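Local coordinates for protein ATP12 ATPase (Paracoccus denitrificans, PDB 2R31) that probably acts as a chaperone in the assembly of F1-ATPase, at residues V89-L93 with L166-H170; L101-R105 with W120-I124; A108-L112 with I201-F205; L123-A127 with I180-A184. All coordinates share one frame; numbering follows the deposited sequence. Where two conformers were deposited one is given.

Contact 1: residues V89-L93 with L166-H170; sequences VAAML and LTALH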
loop_
_atom_site.group_PDB
_atom_site.type_symbol
_atom_site.label_atom_id
_atom_site.label_comp_id
_atom_site.label_asym_id
_atom_site.label_seq_id
_atom_site.Cartn_x
_atom_site.Cartn_y
_atom_site.Cartn_z
ATOM N N VAL A 89 13.480 1.755 3.979
ATOM C CA VAL A 89 12.182 1.709 3.292
ATOM C C VAL A 89 11.550 3.100 3.277
ATOM O O VAL A 89 10.990 3.529 2.260
ATOM C CB VAL A 89 11.255 0.667 3.960
ATOM C CG1 VAL A 89 9.849 0.717 3.343
ATOM C CG2 VAL A 89 11.805 -0.752 3.791
ATOM N N ALA A 90 11.644 3.812 4.402
ATOM C CA ALA A 90 11.084 5.161 4.454
ATOM C C ALA A 90 11.750 6.078 3.428
ATOM O O ALA A 90 11.077 6.887 2.761
ATOM C CB ALA A 90 11.201 5.736 5.849
ATOM N N ALA A 91 13.071 5.996 3.290
ATOM C CA ALA A 91 13.774 6.856 2.323
ATOM C C ALA A 91 13.355 6.487 0.906
ATOM O O ALA A 91 13.121 7.352 0.057
ATOM C CB ALA A 91 15.252 6.712 2.509
ATOM N N MET A 92 13.243 5.178 0.630
ATOM C CA MET A 92 12.873 4.719 -0.694
ATOM C C MET A 92 11.477 5.204 -1.083
ATOM O O MET A 92 11.247 5.672 -2.212
ATOM C CB MET A 92 12.985 3.175 -0.705
ATOM C CG MET A 92 12.603 2.516 -2.016
ATOM S SD MET A 92 10.865 2.263 -2.280
ATOM C CE MET A 92 10.539 1.019 -1.072
ATOM N N LEU A 93 10.521 5.089 -0.158
ATOM C CA LEU A 93 9.160 5.533 -0.472
ATOM C C LEU A 93 9.131 7.048 -0.598
ATOM O O LEU A 93 8.477 7.616 -1.506
ATOM C CB LEU A 93 8.176 5.015 0.550
ATOM C CG LEU A 93 7.946 3.518 0.542
ATOM C CD1 LEU A 93 7.087 3.102 1.722
ATOM C CD2 LEU A 93 7.339 3.049 -0.782
ATOM N N LEU A 166 3.903 2.333 7.685
ATOM C CA LEU A 166 4.801 2.375 6.541
ATOM C C LEU A 166 4.610 1.160 5.637
ATOM O O LEU A 166 4.661 1.252 4.414
ATOM C CB LEU A 166 6.264 2.456 7.054
ATOM C CG LEU A 166 7.312 2.710 5.977
ATOM C CD1 LEU A 166 7.167 4.080 5.350
ATOM C CD2 LEU A 166 8.729 2.545 6.539
ATOM N N THR A 167 4.385 -0.004 6.277
ATOM C CA THR A 167 4.110 -1.239 5.534
ATOM C C THR A 167 2.867 -1.061 4.670
ATOM O O THR A 167 2.873 -1.424 3.500
ATOM C CB THR A 167 3.956 -2.413 6.496
ATOM O OG1 THR A 167 5.170 -2.576 7.251
ATOM C CG2 THR A 167 3.700 -3.706 5.730
ATOM N N ALA A 168 1.806 -0.514 5.248
ATOM C CA ALA A 168 0.569 -0.269 4.507
ATOM C C ALA A 168 0.804 0.718 3.341
ATOM O O ALA A 168 0.306 0.539 2.237
ATOM C CB ALA A 168 -0.505 0.284 5.412
ATOM N N LEU A 169 1.558 1.799 3.606
ATOM C CA LEU A 169 1.826 2.796 2.569
ATOM C C LEU A 169 2.505 2.177 1.366
ATOM O O LEU A 169 2.286 2.599 0.222
ATOM C CB LEU A 169 2.659 3.948 3.145
ATOM C CG LEU A 169 3.021 5.030 2.150
ATOM C CD1 LEU A 169 1.782 5.766 1.644
ATOM C CD2 LEU A 169 4.018 6.023 2.731
ATOM N N HIS A 170 3.409 1.228 1.604
ATOM C CA HIS A 170 4.306 0.741 0.572
ATOM C C HIS A 170 3.615 0.506 -0.762
ATOM O O HIS A 170 4.007 1.135 -1.771
ATOM C CB HIS A 170 5.027 -0.518 1.097
ATOM C CG HIS A 170 6.061 -1.043 0.170
ATOM N ND1 HIS A 170 5.744 -1.767 -0.951
ATOM C CD2 HIS A 170 7.386 -0.943 0.149
ATOM C CE1 HIS A 170 6.917 -2.074 -1.580
ATOM N NE2 HIS A 170 7.956 -1.592 -0.930
#

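Contact 2: residues L101-R105 with W120-I124; sequences LLSYR and WDPLI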
loop_
_atom_site.group_PDB
_atom_site.type_symbol
_atom_site.label_atom_id
_atom_site.label_comp_id
_atom_site.label_asym_id
_atom_site.label_seq_id
_atom_site.Cartn_x
_atom_site.Cartn_y
_atom_site.Cartn_z
ATOM N N LEU A 101 4.252 9.711 -10.489
ATOM C CA LEU A 101 3.336 9.628 -11.623
ATOM C C LEU A 101 2.678 10.979 -11.935
ATOM O O LEU A 101 2.494 11.339 -13.094
ATOM C CB LEU A 101 2.250 8.599 -11.272
ATOM C CG LEU A 101 1.263 8.261 -12.376
ATOM C CD1 LEU A 101 1.901 7.316 -13.406
ATOM C CD2 LEU A 101 -0.000 7.617 -11.788
ATOM N N LEU A 102 2.252 11.688 -10.887
ATOM C CA LEU A 102 1.438 12.879 -11.073
ATOM C C LEU A 102 2.248 14.047 -11.648
ATOM O O LEU A 102 1.637 15.041 -12.113
ATOM C CB LEU A 102 0.758 13.319 -9.804
ATOM C CG LEU A 102 -0.028 12.287 -9.013
ATOM C CD1 LEU A 102 -0.884 13.013 -7.972
ATOM C CD2 LEU A 102 -0.923 11.393 -9.880
ATOM N N SER A 103 3.572 13.978 -11.585
ATOM C CA SER A 103 4.457 15.028 -12.132
ATOM C C SER A 103 4.755 14.833 -13.598
ATOM O O SER A 103 5.117 15.808 -14.263
ATOM C CB SER A 103 5.824 15.037 -11.417
ATOM O OG SER A 103 5.736 15.515 -10.104
ATOM N N TYR A 104 4.642 13.644 -14.141
ATOM C CA TYR A 104 5.169 13.314 -15.482
ATOM C C TYR A 104 4.016 13.233 -16.463
ATOM O O TYR A 104 3.464 12.139 -16.737
ATOM C CB TYR A 104 6.077 12.028 -15.410
ATOM C CG TYR A 104 7.343 12.535 -14.763
ATOM C CD1 TYR A 104 8.309 13.162 -15.552
ATOM C CD2 TYR A 104 7.581 12.448 -13.420
ATOM C CE1 TYR A 104 9.478 13.668 -15.020
ATOM C CE2 TYR A 104 8.726 12.940 -12.855
ATOM C CZ TYR A 104 9.687 13.549 -13.654
ATOM O OH TYR A 104 10.860 14.057 -13.093
ATOM N N ARG A 105 3.610 14.362 -17.007
ATOM C CA ARG A 105 2.426 14.472 -17.892
ATOM C C ARG A 105 2.807 14.087 -19.296
ATOM O O ARG A 105 3.990 14.157 -19.680
ATOM C CB ARG A 105 1.887 15.924 -17.848
ATOM C CG ARG A 105 1.595 16.560 -16.504
ATOM C CD ARG A 105 0.510 15.894 -15.744
ATOM N NE ARG A 105 0.302 16.220 -14.343
ATOM C CZ ARG A 105 -0.524 17.149 -13.877
ATOM N NH1 ARG A 105 -1.222 17.884 -14.726
ATOM N NH2 ARG A 105 -0.621 17.300 -12.549
ATOM N N TRP A 120 -5.402 14.954 -11.848
ATOM C CA TRP A 120 -4.208 15.024 -11.020
ATOM C C TRP A 120 -3.921 16.379 -10.404
ATOM O O TRP A 120 -3.337 16.453 -9.312
ATOM C CB TRP A 120 -2.978 14.577 -11.822
ATOM C CG TRP A 120 -3.036 13.131 -12.259
ATOM C CD1 TRP A 120 -3.884 12.146 -11.793
ATOM C CD2 TRP A 120 -2.194 12.505 -13.231
ATOM N NE1 TRP A 120 -3.604 10.974 -12.420
ATOM C CE2 TRP A 120 -2.599 11.157 -13.294
ATOM C CE3 TRP A 120 -1.160 12.936 -14.026
ATOM C CZ2 TRP A 120 -1.983 10.239 -14.166
ATOM C CZ3 TRP A 120 -0.558 12.029 -14.876
ATOM C CH2 TRP A 120 -0.955 10.696 -14.959
ATOM N N ASP A 121 -4.316 17.470 -11.054
ATOM C CA ASP A 121 -4.046 18.789 -10.469
ATOM C C ASP A 121 -4.681 18.929 -9.079
ATOM O O ASP A 121 -4.043 19.524 -8.209
ATOM C CB ASP A 121 -4.483 19.910 -11.397
ATOM C CG ASP A 121 -3.630 20.130 -12.618
ATOM O OD1 ASP A 121 -2.567 19.495 -12.742
ATOM O OD2 ASP A 121 -4.048 20.920 -13.498
ATOM N N PRO A 122 -5.879 18.409 -8.798
ATOM C CA PRO A 122 -6.398 18.530 -7.424
ATOM C C PRO A 122 -5.526 17.848 -6.407
ATOM O O PRO A 122 -5.463 18.280 -5.250
ATOM C CB PRO A 122 -7.777 17.902 -7.521
ATOM C CG PRO A 122 -8.200 18.135 -8.950
ATOM C CD PRO A 122 -6.935 17.908 -9.718
ATOM N N LEU A 123 -4.869 16.747 -6.759
ATOM C CA LEU A 123 -4.009 16.024 -5.855
ATOM C C LEU A 123 -2.678 16.721 -5.636
ATOM O O LEU A 123 -2.164 16.755 -4.514
ATOM C CB LEU A 123 -3.839 14.549 -6.303
ATOM C CG LEU A 123 -5.074 13.802 -5.677
ATOM C CD1 LEU A 123 -6.304 13.983 -6.412
ATOM C CD2 LEU A 123 -4.578 13.046 -4.550
ATOM N N ILE A 124 -2.126 17.302 -6.699
ATOM C CA ILE A 124 -0.976 18.185 -6.560
ATOM C C ILE A 124 -1.332 19.332 -5.603
ATOM O O ILE A 124 -0.521 19.693 -4.725
ATOM C CB ILE A 124 -0.483 18.680 -7.936
ATOM C CG1 ILE A 124 0.023 17.539 -8.860
ATOM C CG2 ILE A 124 0.559 19.810 -7.853
ATOM C CD1 ILE A 124 1.269 16.841 -8.362
#

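Contact 3: residues A108-L112 with I201-F205; sequences APEAL and IDEEF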
loop_
_atom_site.group_PDB
_atom_site.type_symbol
_atom_site.label_atom_id
_atom_site.label_comp_id
_atom_site.label_asym_id
_atom_site.label_seq_id
_atom_site.Cartn_x
_atom_site.Cartn_y
_atom_site.Cartn_z
ATOM N N ALA A 108 1.160 15.081 -25.406
ATOM C CA ALA A 108 0.214 14.890 -26.470
ATOM C C ALA A 108 -0.485 13.564 -26.288
ATOM O O ALA A 108 0.040 12.662 -25.634
ATOM C CB ALA A 108 0.920 14.822 -27.819
ATOM N N PRO A 109 -1.645 13.390 -26.898
ATOM C CA PRO A 109 -2.463 14.437 -27.546
ATOM C C PRO A 109 -3.055 15.400 -26.505
ATOM O O PRO A 109 -3.042 15.173 -25.277
ATOM C CB PRO A 109 -3.536 13.651 -28.284
ATOM C CG PRO A 109 -3.537 12.339 -27.651
ATOM C CD PRO A 109 -2.285 12.064 -26.931
ATOM N N GLU A 110 -3.621 16.500 -26.992
ATOM C CA GLU A 110 -4.163 17.555 -26.147
ATOM C C GLU A 110 -5.207 17.012 -25.192
ATOM O O GLU A 110 -5.246 17.388 -24.021
ATOM C CB GLU A 110 -4.707 18.701 -26.977
ATOM C CG GLU A 110 -3.593 19.475 -27.698
ATOM C CD GLU A 110 -3.932 20.695 -28.456
ATOM O OE1 GLU A 110 -3.024 21.330 -29.055
ATOM O OE2 GLU A 110 -5.122 21.040 -28.424
ATOM N N ALA A 111 -6.077 16.106 -25.677
ATOM C CA ALA A 111 -7.123 15.609 -24.854
ATOM C C ALA A 111 -6.555 14.824 -23.646
ATOM O O ALA A 111 -7.133 14.802 -22.557
ATOM C CB ALA A 111 -8.050 14.681 -25.670
ATOM N N LEU A 112 -5.442 14.128 -23.817
ATOM C CA LEU A 112 -4.813 13.419 -22.710
ATOM C C LEU A 112 -4.189 14.383 -21.701
ATOM O O LEU A 112 -4.299 14.197 -20.484
ATOM C CB LEU A 112 -3.776 12.412 -23.232
ATOM C CG LEU A 112 -3.020 11.667 -22.133
ATOM C CD1 LEU A 112 -3.942 10.887 -21.174
ATOM C CD2 LEU A 112 -2.049 10.707 -22.825
ATOM N N ILE A 201 -5.162 6.904 -15.754
ATOM C CA ILE A 201 -5.699 7.812 -16.773
ATOM C C ILE A 201 -5.102 7.552 -18.133
ATOM O O ILE A 201 -5.855 7.540 -19.130
ATOM C CB ILE A 201 -5.553 9.302 -16.316
ATOM C CG1 ILE A 201 -6.563 9.604 -15.213
ATOM C CG2 ILE A 201 -5.661 10.252 -17.472
ATOM C CD1 ILE A 201 -6.424 10.970 -14.547
ATOM N N ASP A 202 -3.796 7.324 -18.297
ATOM C CA ASP A 202 -3.194 7.072 -19.609
ATOM C C ASP A 202 -3.706 5.781 -20.264
ATOM O O ASP A 202 -4.077 5.766 -21.445
ATOM C CB ASP A 202 -1.683 6.998 -19.593
ATOM C CG ASP A 202 -1.014 8.294 -19.232
ATOM O OD1 ASP A 202 -1.762 9.196 -18.841
ATOM O OD2 ASP A 202 0.240 8.352 -19.332
ATOM N N GLU A 203 -3.687 4.713 -19.456
ATOM C CA GLU A 203 -4.140 3.434 -20.030
ATOM C C GLU A 203 -5.621 3.505 -20.393
ATOM O O GLU A 203 -6.005 2.934 -21.404
ATOM C CB GLU A 203 -3.821 2.311 -19.053
ATOM C CG GLU A 203 -4.514 0.986 -19.214
ATOM C CD GLU A 203 -4.102 0.075 -18.069
ATOM O OE1 GLU A 203 -4.147 0.326 -16.842
ATOM O OE2 GLU A 203 -3.660 -1.016 -18.499
ATOM N N GLU A 204 -6.441 4.160 -19.595
ATOM C CA GLU A 204 -7.848 4.209 -19.983
ATOM C C GLU A 204 -8.054 5.113 -21.179
ATOM O O GLU A 204 -8.903 4.800 -22.036
ATOM C CB GLU A 204 -8.713 4.598 -18.799
ATOM C CG GLU A 204 -8.492 3.507 -17.732
ATOM C CD GLU A 204 -9.716 3.396 -16.880
ATOM O OE1 GLU A 204 -10.561 2.644 -17.370
ATOM O OE2 GLU A 204 -9.717 4.021 -15.819
ATOM N N PHE A 205 -7.298 6.200 -21.332
ATOM C CA PHE A 205 -7.378 7.005 -22.543
ATOM C C PHE A 205 -7.052 6.145 -23.769
ATOM O O PHE A 205 -7.718 6.171 -24.814
ATOM C CB PHE A 205 -6.413 8.169 -22.387
ATOM C CG PHE A 205 -6.462 9.107 -23.572
ATOM C CD1 PHE A 205 -7.329 10.202 -23.599
ATOM C CD2 PHE A 205 -5.624 8.888 -24.660
ATOM C CE1 PHE A 205 -7.344 11.030 -24.684
ATOM C CE2 PHE A 205 -5.649 9.728 -25.766
ATOM C CZ PHE A 205 -6.524 10.799 -25.756
#

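Contact 4: residues L123-A127 with I180-A184; sequences LIDWA and ILGLA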
loop_
_atom_site.group_PDB
_atom_site.type_symbol
_atom_site.label_atom_id
_atom_site.label_comp_id
_atom_site.label_asym_id
_atom_site.label_seq_id
_atom_site.Cartn_x
_atom_site.Cartn_y
_atom_site.Cartn_z
ATOM N N LEU A 123 -4.869 16.747 -6.759
ATOM C CA LEU A 123 -4.009 16.024 -5.855
ATOM C C LEU A 123 -2.678 16.721 -5.636
ATOM O O LEU A 123 -2.164 16.755 -4.514
ATOM C CB LEU A 123 -3.839 14.549 -6.303
ATOM C CG LEU A 123 -5.074 13.802 -5.677
ATOM C CD1 LEU A 123 -6.304 13.983 -6.412
ATOM C CD2 LEU A 123 -4.578 13.046 -4.550
ATOM N N ILE A 124 -2.126 17.302 -6.699
ATOM C CA ILE A 124 -0.976 18.185 -6.560
ATOM C C ILE A 124 -1.332 19.332 -5.603
ATOM O O ILE A 124 -0.521 19.693 -4.725
ATOM C CB ILE A 124 -0.483 18.680 -7.936
ATOM C CG1 ILE A 124 0.023 17.539 -8.860
ATOM C CG2 ILE A 124 0.559 19.810 -7.853
ATOM C CD1 ILE A 124 1.269 16.841 -8.362
ATOM N N ASP A 125 -2.483 19.934 -5.781
ATOM C CA ASP A 125 -2.882 21.078 -4.966
ATOM C C ASP A 125 -3.081 20.654 -3.519
ATOM O O ASP A 125 -2.705 21.372 -2.591
ATOM C CB ASP A 125 -4.152 21.746 -5.486
ATOM C CG ASP A 125 -4.066 22.398 -6.852
ATOM O OD1 ASP A 125 -2.931 22.602 -7.345
ATOM O OD2 ASP A 125 -5.131 22.717 -7.420
ATOM N N TRP A 126 -3.659 19.483 -3.297
ATOM C CA TRP A 126 -3.824 18.935 -1.946
ATOM C C TRP A 126 -2.465 18.807 -1.269
ATOM O O TRP A 126 -2.260 19.225 -0.126
ATOM C CB TRP A 126 -4.552 17.580 -1.979
ATOM C CG TRP A 126 -4.462 16.903 -0.664
ATOM C CD1 TRP A 126 -5.226 17.196 0.446
ATOM C CD2 TRP A 126 -3.576 15.853 -0.303
ATOM N NE1 TRP A 126 -4.834 16.395 1.480
ATOM C CE2 TRP A 126 -3.838 15.552 1.062
ATOM C CE3 TRP A 126 -2.579 15.110 -0.978
ATOM C CZ2 TRP A 126 -3.158 14.572 1.771
ATOM C CZ3 TRP A 126 -1.896 14.145 -0.275
ATOM C CH2 TRP A 126 -2.184 13.884 1.071
ATOM N N ALA A 127 -1.492 18.191 -1.917
ATOM C CA ALA A 127 -0.183 18.010 -1.327
ATOM C C ALA A 127 0.480 19.352 -1.080
ATOM O O ALA A 127 1.154 19.544 -0.060
ATOM C CB ALA A 127 0.683 17.073 -2.160
ATOM N N ILE A 180 2.348 10.820 -3.923
ATOM C CA ILE A 180 1.186 11.647 -3.614
ATOM C C ILE A 180 -0.086 10.808 -3.514
ATOM O O ILE A 180 -0.886 11.006 -2.581
ATOM C CB ILE A 180 1.039 12.799 -4.600
ATOM C CG1 ILE A 180 2.290 13.699 -4.613
ATOM C CG2 ILE A 180 -0.226 13.602 -4.319
ATOM C CD1 ILE A 180 2.811 14.126 -3.217
ATOM N N LEU A 181 -0.311 9.882 -4.457
ATOM C CA LEU A 181 -1.507 9.061 -4.331
ATOM C C LEU A 181 -1.476 8.192 -3.109
ATOM O O LEU A 181 -2.512 7.978 -2.441
ATOM C CB LEU A 181 -1.721 8.188 -5.573
ATOM C CG LEU A 181 -2.029 8.929 -6.885
ATOM C CD1 LEU A 181 -2.173 7.919 -8.009
ATOM C CD2 LEU A 181 -3.267 9.791 -6.772
ATOM N N GLY A 182 -0.313 7.640 -2.732
ATOM C CA GLY A 182 -0.258 6.835 -1.531
ATOM C C GLY A 182 -0.538 7.644 -0.259
ATOM O O GLY A 182 -1.303 7.212 0.612
ATOM N N LEU A 183 0.105 8.816 -0.161
ATOM C CA LEU A 183 -0.149 9.683 0.984
ATOM C C LEU A 183 -1.609 10.139 1.021
ATOM O O LEU A 183 -2.198 10.248 2.093
ATOM C CB LEU A 183 0.786 10.895 1.001
ATOM C CG LEU A 183 2.260 10.558 1.249
ATOM C CD1 LEU A 183 3.097 11.808 1.106
ATOM C CD2 LEU A 183 2.486 9.917 2.582
ATOM N N ALA A 184 -2.206 10.415 -0.148
ATOM C CA ALA A 184 -3.598 10.857 -0.162
ATOM C C ALA A 184 -4.517 9.786 0.361
ATOM O O ALA A 184 -5.542 10.111 0.998
ATOM C CB ALA A 184 -3.977 11.284 -1.571
#

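Contact 1: residues V89-L93 with L166-H170
Helices 86-95 and 163-174 pack through Val89, Ala90, Met92 and Leu93 on one side and Leu166, Leu169 and His170 on the other, a helix-helix contact inside the mainly helical body of this ATP12-family chaperone. The two short segments run in roughly the same direction, their axes 35° apart and 10.8 Å from each other at closest approach. Leu166 reaches across the gap and spreads its two methyls over different partners. Its CG stands anti to the backbone N (chi1 -171°), which carries CD2 to 3.8 Å from CG1 of Val89 and also up to the backbone and CB of Ala90, while its CD1 lies 3.8 Å from CD1 of Leu93. Alanine suits position 90, since a small methyl lets the leucine come close to the helix backbone. Leu93 answers from the opposite helix: Leu93 CD1 sits 3.8 Å from His170 CA. More loosely, Leu93 CD1 lies 4.4 Å from Leu169 CD2. Nearer the surface, the bent chain of Met92 brings CE to 3.7 Å from NE2 of His170, the two side chains crossing at about a right angle, and Val89 CG1 stands near the plane of the imidazole at its edge. Val158 of helix 148-159 touches Ala90, Leu93 and Leu166, so a third helix also packs against the apolar centre. No hydrogen bond joins the two segments; their association rests on the dispersion and hydrophobic contacts of aliphatic side chains, with the partly exposed imidazole and thioether at its margin.

Contact 2: residues L101-R105 with W120-I124
The indole of Trp120 carries Leu102 CD2 over one face, 3.5 Å from the centroid of its five-membered ring and 6° off the normal, a CH-pi contact suited to a compact, apolar leucine methyl; at the edge stands Arg105 NE, 3.6 Å from Trp120 CE3. The Arg105 guanidinium is turned 72° from the indole and has Trp120 CB over one face, with Asp121 OD1 and Ile124 CG1 at its rim. NH1 and NH2 of Arg105 grip Asp121 end-on, both bonding OD1 at 2.9 Å in a salt bridge of bent bonds. Along the neighbouring edge NE and NH2 bond Leu102 O side-on, the NE bond straight at 165° and NH2 thus serving both acceptors. These four in-plane bonds fix the guanidinium's orientation, the chain bending at chi2 to reach Leu102. A leucine in place of Arg105 would probably leave Asp121 OD1 without its charged mate and the Leu102 carbonyl without either donor. Leu102 CD1 also meets Leu123 CB. Trp120 NE1 bonds Leu198 O, and Asp121 OD2 a Tris molecule, probably from the crystallisation liquor. Strand 104-105, helix 110-130 and strand 138-139 form a parallel beta-alpha-beta unit, its first strand here fastened to the crossover helix.

Contact 3: residues A108-L112 with I201-F205
Ile201, the first residue of helix 201-210, turns its CG2 toward Leu112 CD1 at 4.1 Å, a light apolar touch at the inner end of the contact; its side chain also lies on Ala115, Gln116 and Trp120, farther along helix 110-130. Next comes Asp202, whose OD1 lies 3.6 Å from the same Leu112 methyl, CD1, the two side chains crossing at about a right angle. That oxygen is a hydrogen-bond partner of Gln116 NE2, so its polar need is met beside the leucine rather than by it. The contact thus joins the start of helix 201-210 to the N-terminal end of helix 110-130, where Pro109, preceded by a cis peptide bond, occupies the N-cap position. Phe205, one helical turn beyond Ile201, carries most of the packing. With its CG anti to the backbone N (chi1 -177°), the ring extends across to the other helix and lays one face beneath Leu112, whose CB stands 3.9 Å from the centroid of the Phe205 ring and 5° off the normal in a CH-pi contact. Leu112 CD1 reaches back to Phe205 CB at 3.9 Å. Ala111 CB approaches the ring edge 3.8 Å from Phe205 CE1, where a methyl is compact enough to fit, and Pro109 CG meets Phe205 CE2 obliquely at 3.9 Å.

Contact 4: residues L123-A127 with I180-A184
Trp126 and Leu123, one above the other on the same side of helix 110-130, both converge on Ala184, from directions about at right angles. Leu123 CD2 packs on Ala184 CB, and the same alanine methyl stands 4.2 Å from the centroid of the six-membered ring of Trp126, off-centre at 28° from the normal. The indole reaches this far because its CG is anti to the backbone N (chi1 168°), which lays CH2 3.6 Å from CA of Ala184, close to the helix backbone; Trp126 CH2 also meets the carbonyl O and CB of Leu183. So near an approach suits alanine, whose side chain adds just one methyl. A turn earlier on helix 179-186, Ile180 takes the neighbouring position: its CG2 lies 3.7 Å from the carbonyl O of Leu123, and CD1 packs 3.8 Å from CB of Ala127. These are two helices crossing at 67°, their short segments' axes 10.3 Å apart, in the buried interior of a mainly helical fold. Beyond this layer, Glu130 OE1 accepts a hydrogen bond from Trp126 NE1, which probably limits the turning of the indole. A serine in place of Trp126 would probably open a gap against Ala184 and Leu183 and leave Glu130 without its indole N-H partner. Asp100 OD2 is hydrogen-bonded to Ile180 N near the start of helix 179-186. Leu198 of helix 192-199 touches both Leu123 and Leu181, and Leu154 of helix 148-159 lies against Ile180 and Leu183.

Helix 110-130 ties three contacts together: contact 3 uses its N-terminal end, contact 2 its middle and contact 4 the part just beyond, with Leu123 and Ile124 common to contacts 2 and 4, whose centres lie 8 Å apart. Contact 2 touches contact 3 where Trp120 NE1 meets Ile201 CD1 at 3.5 Å. Contact 1 stands about 16 Å from contact 4, centre to centre, yet Leu169 CD1 reaches Gly182 C at 3.5 Å. Along the chain contact 2 is nested in the loop closed by contact 1, and contact 4 in that of contact 3; contact 1 crosses contacts 3 and 4, and contact 2 crosses contact 3. Contacts 1, 3 and 4 join segments 53 to 89 residues apart; contact 2 is the local beta-alpha-beta pairing.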